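Local coordinates for glycoside hydrolase family protein (Novosphingobium sp. PP1Y, PDB 6Q2F), which probably hydrolyses terminal alpha-L-rhamnose from glycosides, as an alpha-L-rhamnosidase with a sodium ion bound, at residues T405-P409 with D410-D414; P530-P533 with A534-G537; K1023-S1026 with G1027-Y1031. One frame throughout, in Å; residues are numbered along the deposited sequence.

In the fold
From the N terminus, contact 1 comes first: it makes the tight turn that leads into strand 413-414, the edge of a four-stranded antiparallel sheet. Contact 2 follows on the way from helix 516-524 to helix 543-575, and its turns lie between that sheet and the long helix. The two are in series, neither enclosing nor crossing the other, yet their centres are only 10 Å apart and Pro409 packs on Trp531. Contact 3 turns the chain from helix 1020-1023 into strand 1028-1037 of the galactose-binding-like domain. Its centre is 78 Å from that of contact 1, on the opposite side of the chain's centre.

Contact 1 (T405-P409 with D410-D414)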
loop_
_atom_site.group_PDB
_atom_site.type_symbol
_atom_site.label_atom_id
_atom_site.label_comp_id
_atom_site.label_asym_id
_atom_site.label_seq_id
_atom_site.Cartn_x
_atom_site.Cartn_y
_atom_site.Cartn_z
ATOM N N THR A 405 -19.249 -20.535 29.474
ATOM C CA THR A 405 -17.867 -20.476 29.928
ATOM C C THR A 405 -17.212 -21.800 29.587
ATOM O O THR A 405 -17.802 -22.856 29.814
ATOM C CB THR A 405 -17.775 -20.204 31.429
ATOM O OG1 THR A 405 -18.279 -18.888 31.687
ATOM C CG2 THR A 405 -16.333 -20.277 31.898
ATOM N N GLY A 406 -16.010 -21.740 29.029
ATOM C CA GLY A 406 -15.339 -22.948 28.594
ATOM C C GLY A 406 -14.385 -23.509 29.624
ATOM O O GLY A 406 -14.682 -23.497 30.824
ATOM N N VAL A 407 -13.235 -24.001 29.157
ATOM C CA VAL A 407 -12.244 -24.586 30.047
ATOM C C VAL A 407 -11.702 -23.525 30.993
ATOM O O VAL A 407 -11.387 -22.396 30.582
ATOM C CB VAL A 407 -11.108 -25.213 29.220
ATOM C CG1 VAL A 407 -10.015 -25.741 30.124
ATOM C CG2 VAL A 407 -11.647 -26.317 28.297
ATOM N N ASP A 408 -11.577 -23.883 32.265
ATOM C CA ASP A 408 -10.928 -23.002 33.225
ATOM C C ASP A 408 -9.442 -22.937 32.900
ATOM O O ASP A 408 -8.784 -23.983 32.855
ATOM C CB ASP A 408 -11.149 -23.504 34.662
ATOM C CG ASP A 408 -10.695 -22.498 35.712
ATOM O OD1 ASP A 408 -9.761 -21.712 35.434
ATOM O OD2 ASP A 408 -11.273 -22.483 36.817
ATOM N N PRO A 409 -8.880 -21.753 32.657
ATOM C CA PRO A 409 -7.441 -21.676 32.343
ATOM C C PRO A 409 -6.562 -22.318 33.405
ATOM O O PRO A 409 -5.580 -22.991 33.068
ATOM C CB PRO A 409 -7.172 -20.167 32.238
ATOM C CG PRO A 409 -8.488 -19.507 32.213
ATOM C CD PRO A 409 -9.531 -20.438 32.710
ATOM N N ASP A 410 -6.890 -22.131 34.683
ATOM C CA ASP A 410 -6.090 -22.729 35.747
ATOM C C ASP A 410 -6.098 -24.251 35.698
ATOM O O ASP A 410 -5.177 -24.880 36.235
ATOM C CB ASP A 410 -6.589 -22.246 37.108
ATOM C CG ASP A 410 -6.427 -20.752 37.279
ATOM O OD1 ASP A 410 -5.403 -20.212 36.806
ATOM O OD2 ASP A 410 -7.326 -20.112 37.867
ATOM N N SER A 411 -7.104 -24.850 35.057
ATOM C CA SER A 411 -7.162 -26.302 34.921
ATOM C C SER A 411 -6.186 -26.837 33.884
ATOM O O SER A 411 -5.916 -28.043 33.881
ATOM C CB SER A 411 -8.567 -26.747 34.520
ATOM O OG SER A 411 -9.554 -26.109 35.298
ATOM N N VAL A 412 -5.682 -25.990 32.983
ATOM C CA VAL A 412 -4.845 -26.489 31.897
ATOM C C VAL A 412 -3.478 -26.879 32.439
ATOM O O VAL A 412 -2.844 -26.115 33.176
ATOM C CB VAL A 412 -4.714 -25.446 30.780
ATOM C CG1 VAL A 412 -3.758 -25.963 29.697
ATOM C CG2 VAL A 412 -6.083 -25.129 30.190
ATOM N N ILE A 413 -3.016 -28.069 32.063
ATOM C CA ILE A 413 -1.751 -28.618 32.530
ATOM C C ILE A 413 -0.794 -28.729 31.355
ATOM O O ILE A 413 -1.173 -29.179 30.269
ATOM C CB ILE A 413 -1.943 -29.994 33.200
ATOM C CG1 ILE A 413 -2.822 -29.873 34.444
ATOM C CG2 ILE A 413 -0.607 -30.591 33.584
ATOM C CD1 ILE A 413 -3.200 -31.223 35.032
ATOM N N ASP A 414 0.453 -28.337 31.583
ATOM C CA ASP A 414 1.503 -28.428 30.576
ATOM C C ASP A 414 2.205 -29.766 30.728
ATOM O O ASP A 414 3.031 -29.944 31.620
ATOM C CB ASP A 414 2.485 -27.275 30.728
ATOM C CG ASP A 414 3.471 -27.204 29.585
ATOM O OD1 ASP A 414 3.557 -28.181 28.804
ATOM O OD2 ASP A 414 4.159 -26.170 29.462
HETATM O O HOH W 1 -9.929 -21.686 38.911
HETATM O O HOH W 2 -3.292 -23.570 33.974
#
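The carboxylates of Asp408 and Asp410 lie near each other with their planes 44° apart, and the backbone N-H of Asp410 comes at Asp408 OD1 from above the Asp408 plane. This bond, Asp410 N to Asp408 OD1 at 3.0 Å, closes an Asx turn at the start of the 3-10 turn that leads into strand 413-414. CG of Asp408 stands anti to its own backbone N (chi1 -170°), which brings OD1 round to the amide of Asp410. The two acids would probably repel, with Asp408 OD1 3.8 Å from Asp410 OD2, but one water donates to OD2 of both and is likely to soften the repulsion; it sits 2.6 Å from Asp408 OD2. The turn itself is held by two backbone bonds, Ser411 N to Asp408 O (2.9 Å) and Val412 N to Pro409 O (3.0 Å). Pro409, with no N-H to give, fits the first position within the turn; its oxygen also accepts from a second water, which donates to Val412 O as well and so ties the turn to the start of the strand. The Pro409 ring lies against Trp531. On the inner side, Val407 and Val412 cross at about a right angle and both reach Phe214 of strand 206-217, the sheet neighbour of 413-414. Backbone bonds from Val407 to Leu539 and Gly541 join the incoming loop to the chain ahead of helix 543-575. CG1 of Val407 is the branch anti to N, CG2 of Val412 the one beside N, and these two methyls meet at 4.0 Å.

Contact 2 (P530-P533 with A534-G537)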
loop_
_atom_site.group_PDB
_atom_site.type_symbol
_atom_site.label_atom_id
_atom_site.label_comp_id
_atom_site.label_asym_id
_atom_site.label_seq_id
_atom_site.Cartn_x
_atom_site.Cartn_y
_atom_site.Cartn_z
ATOM N N PRO A 530 -2.066 -21.444 29.084
ATOM C CA PRO A 530 -3.420 -21.924 29.400
ATOM C C PRO A 530 -4.444 -21.552 28.343
ATOM O O PRO A 530 -5.522 -22.169 28.294
ATOM C CB PRO A 530 -3.731 -21.250 30.745
ATOM C CG PRO A 530 -2.405 -20.868 31.311
ATOM C CD PRO A 530 -1.592 -20.488 30.097
ATOM N N TRP A 531 -4.136 -20.574 27.493
ATOM C CA TRP A 531 -5.067 -20.076 26.494
ATOM C C TRP A 531 -4.859 -20.685 25.113
ATOM O O TRP A 531 -5.763 -20.588 24.272
ATOM C CB TRP A 531 -4.962 -18.551 26.412
ATOM C CG TRP A 531 -5.265 -17.919 27.730
ATOM C CD1 TRP A 531 -4.367 -17.595 28.711
ATOM C CD2 TRP A 531 -6.559 -17.551 28.230
ATOM N NE1 TRP A 531 -5.022 -17.040 29.787
ATOM C CE2 TRP A 531 -6.367 -17.005 29.520
ATOM C CE3 TRP A 531 -7.859 -17.619 27.709
ATOM C CZ2 TRP A 531 -7.426 -16.533 30.298
ATOM C CZ3 TRP A 531 -8.911 -17.147 28.476
ATOM C CH2 TRP A 531 -8.689 -16.617 29.763
ATOM N N LEU A 532 -3.723 -21.341 24.872
ATOM C CA LEU A 532 -3.474 -21.955 23.569
ATOM C C LEU A 532 -4.639 -22.778 23.027
ATOM O O LEU A 532 -4.849 -22.745 21.803
ATOM C CB LEU A 532 -2.208 -22.820 23.628
ATOM C CG LEU A 532 -0.925 -22.061 23.966
ATOM C CD1 LEU A 532 0.269 -22.989 23.942
ATOM C CD2 LEU A 532 -0.716 -20.896 23.014
ATOM N N PRO A 533 -5.423 -23.517 23.834
ATOM C CA PRO A 533 -6.517 -24.300 23.234
ATOM C C PRO A 533 -7.504 -23.463 22.448
ATOM O O PRO A 533 -8.144 -23.988 21.528
ATOM C CB PRO A 533 -7.174 -24.964 24.451
ATOM C CG PRO A 533 -6.076 -25.083 25.434
ATOM C CD PRO A 533 -5.292 -23.816 25.274
ATOM N N ALA A 534 -7.636 -22.174 22.771
ATOM C CA ALA A 534 -8.491 -21.288 21.987
ATOM C C ALA A 534 -8.030 -21.188 20.543
ATOM O O ALA A 534 -8.853 -21.001 19.639
ATOM C CB ALA A 534 -8.525 -19.897 22.624
ATOM N N LEU A 535 -6.722 -21.272 20.306
ATOM C CA LEU A 535 -6.200 -21.232 18.942
ATOM C C LEU A 535 -6.667 -22.419 18.116
ATOM O O LEU A 535 -6.579 -22.376 16.880
ATOM C CB LEU A 535 -4.671 -21.216 18.961
ATOM C CG LEU A 535 -4.004 -20.003 19.585
ATOM C CD1 LEU A 535 -2.571 -20.323 19.936
ATOM C CD2 LEU A 535 -4.070 -18.841 18.592
ATOM N N THR A 536 -7.149 -23.482 18.765
ATOM C CA THR A 536 -7.633 -24.668 18.076
ATOM C C THR A 536 -9.148 -24.811 18.135
ATOM O O THR A 536 -9.671 -25.837 17.698
ATOM C CB THR A 536 -6.990 -25.926 18.661
ATOM O OG1 THR A 536 -7.582 -26.202 19.935
ATOM C CG2 THR A 536 -5.500 -25.728 18.844
ATOM N N GLY A 537 -9.867 -23.820 18.670
ATOM C CA GLY A 537 -11.308 -23.861 18.737
ATOM C C GLY A 537 -11.876 -24.103 20.120
ATOM O O GLY A 537 -13.077 -23.883 20.319
#
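Overlapping turns, each closed by a bond from residue i+3 back to residue i, carry the chain through 530-537 between helices 516-524 and 543-575. Ala534 N bonds to Trp531 O, Leu535 N to Leu532 O at 2.8 Å, and Thr536 N to Pro533 O at 3.0 Å; a further bond, Gly537 N to Ala534 O, extends the series. Pro533 O is gripped twice, for the hydroxyl of Thr536 also donates to it, with OG1 2.8 Å from that oxygen. The two donors arrive differently: the amide stands 62° out of the carbonyl plane, the hydroxyl tilts only 19° from it. Thr536 can do this because its OG1 sits between its own N and carbonyl carbon (chi1 74°), turned back toward the preceding turn. A valine at Thr536 would lack the hydroxyl, which would probably leave Pro533 O with the amide of that residue as its one donor within the turn and take away a bond that helps set the side-chain rotation. Apolar groups cover the outside of the winding. CD2 of Leu532 and CD1 of Leu535 meet at 3.6 Å, their side chains crossing obliquely, and CB of Leu535 lies 3.2 Å from Leu532 O. Leu532 also packs on Leu212 and Leu443, Leu535 on Leu550 and Tyr553, and the ring of Trp531 on Phe549, so the turns fill the space between the sheet of 206-217 and 436-447 and helix 543-575. Gly537 ends the run with positive phi, where a CB would collide with the carbonyl oxygen of Thr536. The hydroxyl of Thr536 returned to the carbonyl of Pro533, three residues back, makes an ST-staple on a run of overlapping turns.

Contact 3 (K1023-S1026 with G1027-Y1031); sequences KYFS and GIATY
Gly1027 passes across the ring of Phe1025 as the chain enters strand 1028-1037 of a galactose-binding-like beta sandwich, the jelly-roll domain near the C terminus. Its N lies over one face of that ring, 3.6 Å above the plane and displaced toward the rim, and its carbonyl carbon C is 3.4 Å from Phe1025 CE2. The N-H is spoken for by Asn1096 OD1. At the glycine's backbone angles (phi 148°, psi -150°) a CB would strike both Ser1026 O and Phe1025 CZ, so the close pass over the ring depends on the missing side chain. Phe1025 comes to lie there because its CG is anti to the backbone N (chi1 172°), which carries the ring forward beneath the residues that follow. Ile1028 begins the strand; its N approaches the ring obliquely, 3.4 Å from Phe1025 CZ, while its side chain turns away to rest on Arg1093. Its N-H bonds to Gln997 OE1. Ala1029 brings its methyl back to the aromatic side, where it packs beside Val994 and Phe996, the latter meeting the Phe1025 ring edge-to-face. Thr1030 continues the pairing with Ala995 of strand 992-996, and Tyr1031 sends its hydroxyl to the backbone N of Leu1132, which belongs to the other sheet of the sandwich. Ring and strand are thus tied by van der Waals contact, the last of it between Phe1025 CE2 and Ala1029 CB, 4.0 Å apart.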
loop_
_atom_site.group_PDB
_atom_site.type_symbol
_atom_site.label_atom_id
_atom_site.label_comp_id
_atom_site.label_asym_id
_atom_site.label_seq_id
_atom_site.Cartn_x
_atom_site.Cartn_y
_atom_site.Cartn_z
ATOM N N LYS A 1023 -0.600 9.839 -40.473
ATOM C CA LYS A 1023 -1.727 9.517 -39.601
ATOM C C LYS A 1023 -1.285 8.715 -38.382
ATOM O O LYS A 1023 -1.686 9.005 -37.248
ATOM C CB LYS A 1023 -2.765 8.735 -40.411
ATOM C CG LYS A 1023 -3.966 8.189 -39.648
ATOM C CD LYS A 1023 -4.951 7.527 -40.626
ATOM C CE LYS A 1023 -6.159 6.926 -39.913
ATOM N NZ LYS A 1023 -6.900 7.944 -39.121
ATOM N N TYR A 1024 -0.456 7.697 -38.601
ATOM C CA TYR A 1024 -0.085 6.762 -37.556
ATOM C C TYR A 1024 1.273 7.075 -36.955
ATOM O O TYR A 1024 1.847 6.229 -36.274
ATOM C CB TYR A 1024 -0.114 5.341 -38.107
ATOM C CG TYR A 1024 -1.493 4.891 -38.553
ATOM C CD1 TYR A 1024 -2.534 4.785 -37.640
ATOM C CD2 TYR A 1024 -1.752 4.563 -39.880
ATOM C CE1 TYR A 1024 -3.797 4.365 -38.030
ATOM C CE2 TYR A 1024 -3.019 4.140 -40.286
ATOM C CZ TYR A 1024 -4.030 4.041 -39.352
ATOM O OH TYR A 1024 -5.288 3.626 -39.731
ATOM N N PHE A 1025 1.792 8.275 -37.175
ATOM C CA PHE A 1025 3.131 8.595 -36.704
ATOM C C PHE A 1025 3.183 8.640 -35.177
ATOM O O PHE A 1025 2.324 9.237 -34.524
ATOM C CB PHE A 1025 3.597 9.928 -37.282
ATOM C CG PHE A 1025 4.897 10.416 -36.702
ATOM C CD1 PHE A 1025 6.105 9.854 -37.098
ATOM C CD2 PHE A 1025 4.914 11.435 -35.758
ATOM C CE1 PHE A 1025 7.300 10.312 -36.577
ATOM C CE2 PHE A 1025 6.112 11.892 -35.229
ATOM C CZ PHE A 1025 7.304 11.328 -35.638
ATOM N N SER A 1026 4.199 7.979 -34.619
ATOM C CA SER A 1026 4.575 8.080 -33.213
ATOM C C SER A 1026 6.035 8.502 -33.161
ATOM O O SER A 1026 6.891 7.854 -33.772
ATOM C CB SER A 1026 4.377 6.746 -32.473
ATOM O OG SER A 1026 2.998 6.456 -32.281
ATOM N N GLY A 1027 6.323 9.574 -32.449
ATOM C CA GLY A 1027 7.691 10.043 -32.363
ATOM C C GLY A 1027 7.715 11.556 -32.219
ATOM O O GLY A 1027 6.794 12.151 -31.660
ATOM N N ILE A 1028 8.778 12.163 -32.737
ATOM C CA ILE A 1028 8.968 13.610 -32.647
ATOM C C ILE A 1028 8.777 14.206 -34.034
ATOM O O ILE A 1028 9.536 13.900 -34.962
ATOM C CB ILE A 1028 10.347 13.968 -32.074
ATOM C CG1 ILE A 1028 10.546 13.312 -30.696
ATOM C CG2 ILE A 1028 10.489 15.469 -31.949
ATOM C CD1 ILE A 1028 11.893 13.626 -30.071
ATOM N N ALA A 1029 7.757 15.044 -34.180
ATOM C CA ALA A 1029 7.554 15.826 -35.394
ATOM C C ALA A 1029 8.033 17.251 -35.140
ATOM O O ALA A 1029 7.647 17.871 -34.141
ATOM C CB ALA A 1029 6.086 15.819 -35.812
ATOM N N THR A 1030 8.876 17.766 -36.036
ATOM C CA THR A 1030 9.488 19.083 -35.870
ATOM C C THR A 1030 8.790 20.086 -36.786
ATOM O O THR A 1030 8.900 20.003 -38.017
ATOM C CB THR A 1030 10.986 19.018 -36.162
ATOM O OG1 THR A 1030 11.618 18.155 -35.210
ATOM C CG2 THR A 1030 11.614 20.403 -36.070
ATOM N N TYR A 1031 8.070 21.027 -36.185
ATOM C CA TYR A 1031 7.367 22.058 -36.932
ATOM C C TYR A 1031 8.232 23.305 -37.042
ATOM O O TYR A 1031 8.880 23.715 -36.075
ATOM C CB TYR A 1031 6.043 22.411 -36.263
ATOM C CG TYR A 1031 4.963 21.354 -36.321
ATOM C CD1 TYR A 1031 5.039 20.193 -35.541
ATOM C CD2 TYR A 1031 3.828 21.543 -37.102
ATOM C CE1 TYR A 1031 4.031 19.231 -35.578
ATOM C CE2 TYR A 1031 2.814 20.593 -37.130
ATOM C CZ TYR A 1031 2.920 19.440 -36.368
ATOM O OH TYR A 1031 1.919 18.502 -36.389
#